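Local coordinates for uncharacterized conserved protein YjbQ/UPF0047 family, ortholog yugU B.subtilis (Clostridium acetobutylicum, PDB 1VMH) that is of unknown function but belongs to the YjbQ/UPF0047 family and assembles as a trimer of compact antiparallel beta-sheet subunits, at residues 31-36 / 116-121. Sequence-based numbering, arbitrary orientation.
Sequences DITNLV and GKLKLG
The first turn of helix 33-43 packs on the leucines of strand 117-118, a short edge strand within this chain, and of the chain just beyond it: Thr33 and Val36, three residues apart on the helix, meet Leu118 and Leu120, two apart on the other segment. Val36 and Leu118 cross at about a right angle: CG1 of Val36 lies 4.0 Å from CD2 of Leu118 and equally near its CD1, nestling against the fork of the leucine. That methyl reaches the leucine because it stands anti to the backbone N of Val36 (chi1 -176°). Leu118 CD1 also lies 4.0 Å from the carbonyl O of Thr33, a van der Waals contact of the methyl with that oxygen. In the YjbQ-like fold, strand 117-118 is one of the two outermost strands of a five-stranded antiparallel sheet within the chain. Toward the start of the helix, Thr33 and Leu120 extend toward one another tip to tip, CG2 to CD1 at 3.9 Å. The threonine thus offers its methyl to the leucine, while its OG1 turns back to Asp31 OD1 at 2.6 Å. Asp31 OD1 also accepts the backbone N-H of Thr33, nearly along its C-O axis (2.9 Å from Thr33 N to OD1, 163° at the hydrogen), which makes an Asx turn leading into the helix, whose N-cap is Ile32. Two bonds therefore hold OD1, and the hydroxyl meets it on the syn side, 20° out of the carboxylate plane; OG1 is bonded as well to the backbone N of Ile126 in strand 124-130, and its two bonds help fix the rotation of the threonine side chain. Ala50 of strand 48-53 touches both Val36 and Leu118 and Ile111 of strand 108-114 touches both leucines, while Leu120 also packs on Phe53 of a neighbouring subunit.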
loop_
_atom_site.group_PDB
_atom_site.type_symbol
_atom_site.label_atom_id
_atom_site.label_comp_id
_atom_site.label_asym_id
_atom_site.label_seq_id
_atom_site.Cartn_x
_atom_site.Cartn_y
_atom_site.Cartn_z
ATOM N N ASP A 31 -10.656 9.478 -11.289
ATOM C CA ASP A 31 -11.014 9.990 -9.969
ATOM C C ASP A 31 -12.375 9.435 -9.569
ATOM O O ASP A 31 -13.394 9.807 -10.147
ATOM C CB ASP A 31 -11.080 11.519 -10.007
ATOM C CG ASP A 31 -11.292 12.127 -8.641
ATOM O OD1 ASP A 31 -11.820 11.465 -7.744
ATOM O OD2 ASP A 31 -10.993 13.328 -8.487
ATOM N N ILE A 32 -12.369 8.521 -8.607
ATOM C CA ILE A 32 -13.567 7.855 -8.133
ATOM C C ILE A 32 -14.029 8.354 -6.780
ATOM O O ILE A 32 -14.892 7.744 -6.131
ATOM C CB ILE A 32 -13.399 6.319 -8.115
ATOM C CG1 ILE A 32 -12.197 5.872 -7.261
ATOM C CG2 ILE A 32 -13.218 5.847 -9.552
ATOM C CD1 ILE A 32 -12.143 4.373 -6.990
ATOM N N THR A 33 -13.535 9.512 -6.356
ATOM C CA THR A 33 -13.877 10.058 -5.040
ATOM C C THR A 33 -15.389 10.174 -4.859
ATOM O O THR A 33 -15.925 9.785 -3.819
ATOM C CB THR A 33 -13.224 11.440 -4.805
ATOM O OG1 THR A 33 -11.817 11.385 -5.114
ATOM C CG2 THR A 33 -13.405 11.903 -3.403
ATOM N N ASN A 34 -16.111 10.669 -5.875
ATOM C CA ASN A 34 -17.554 10.844 -5.705
ATOM C C ASN A 34 -18.320 9.525 -5.647
ATOM O O ASN A 34 -19.363 9.453 -5.012
ATOM C CB ASN A 34 -18.173 11.729 -6.788
ATOM C CG ASN A 34 -19.590 12.142 -6.441
ATOM O OD1 ASN A 34 -19.818 12.789 -5.394
ATOM N ND2 ASN A 34 -20.568 11.710 -7.261
ATOM N N LEU A 35 -17.796 8.478 -6.287
ATOM C CA LEU A 35 -18.384 7.145 -6.193
ATOM C C LEU A 35 -18.248 6.664 -4.767
ATOM O O LEU A 35 -19.163 6.043 -4.207
ATOM C CB LEU A 35 -17.734 6.164 -7.167
ATOM C CG LEU A 35 -17.746 6.559 -8.647
ATOM C CD1 LEU A 35 -17.042 5.469 -9.472
ATOM C CD2 LEU A 35 -19.116 6.852 -9.187
ATOM N N VAL A 36 -17.114 6.957 -4.139
ATOM C CA VAL A 36 -16.943 6.600 -2.730
ATOM C C VAL A 36 -17.843 7.458 -1.820
ATOM O O VAL A 36 -18.503 6.924 -0.917
ATOM C CB VAL A 36 -15.444 6.661 -2.338
ATOM C CG1 VAL A 36 -15.172 6.202 -0.920
ATOM C CG2 VAL A 36 -14.653 5.815 -3.341
ATOM N N GLY A 116 -19.898 12.000 8.706
ATOM C CA GLY A 116 -20.563 11.610 7.479
ATOM C C GLY A 116 -19.849 12.021 6.200
ATOM O O GLY A 116 -20.464 11.957 5.137
ATOM N N LYS A 117 -18.572 12.422 6.310
ATOM C CA LYS A 117 -17.761 12.895 5.198
ATOM C C LYS A 117 -16.436 12.137 5.134
ATOM O O LYS A 117 -15.852 11.784 6.161
ATOM C CB LYS A 117 -17.451 14.397 5.343
ATOM C CG LYS A 117 -18.685 15.310 5.268
ATOM C CD LYS A 117 -18.359 16.725 5.755
ATOM C CE LYS A 117 -18.701 16.901 7.245
ATOM N NZ LYS A 117 -18.068 18.116 7.888
ATOM N N LEU A 118 -15.951 11.913 3.927
ATOM C CA LEU A 118 -14.600 11.340 3.751
ATOM C C LEU A 118 -13.579 12.332 4.254
ATOM O O LEU A 118 -13.555 13.485 3.821
ATOM C CB LEU A 118 -14.333 11.051 2.277
ATOM C CG LEU A 118 -15.215 9.972 1.652
ATOM C CD1 LEU A 118 -15.082 10.028 0.121
ATOM C CD2 LEU A 118 -14.798 8.599 2.201
ATOM N N LYS A 119 -12.727 11.884 5.174
ATOM C CA LYS A 119 -11.737 12.758 5.789
ATOM C C LYS A 119 -10.479 12.813 4.936
ATOM O O LYS A 119 -9.464 12.142 5.195
ATOM C CB LYS A 119 -11.382 12.276 7.170
ATOM C CG LYS A 119 -10.848 13.385 8.082
ATOM C CD LYS A 119 -10.498 12.790 9.454
ATOM C CE LYS A 119 -9.715 13.775 10.317
ATOM N NZ LYS A 119 -10.443 15.064 10.439
ATOM N N LEU A 120 -10.537 13.622 3.903
ATOM C CA LEU A 120 -9.460 13.759 2.927
ATOM C C LEU A 120 -8.809 15.122 3.089
ATOM O O LEU A 120 -9.467 16.090 3.508
ATOM C CB LEU A 120 -10.002 13.619 1.488
ATOM C CG LEU A 120 -10.488 12.202 1.146
ATOM C CD1 LEU A 120 -11.450 12.175 -0.007
ATOM C CD2 LEU A 120 -9.291 11.302 0.849
ATOM N N GLY A 121 -7.536 15.190 2.712
ATOM C CA GLY A 121 -6.805 16.441 2.753
ATOM C C GLY A 121 -7.091 17.337 1.559
ATOM O O GLY A 121 -7.930 17.034 0.720
#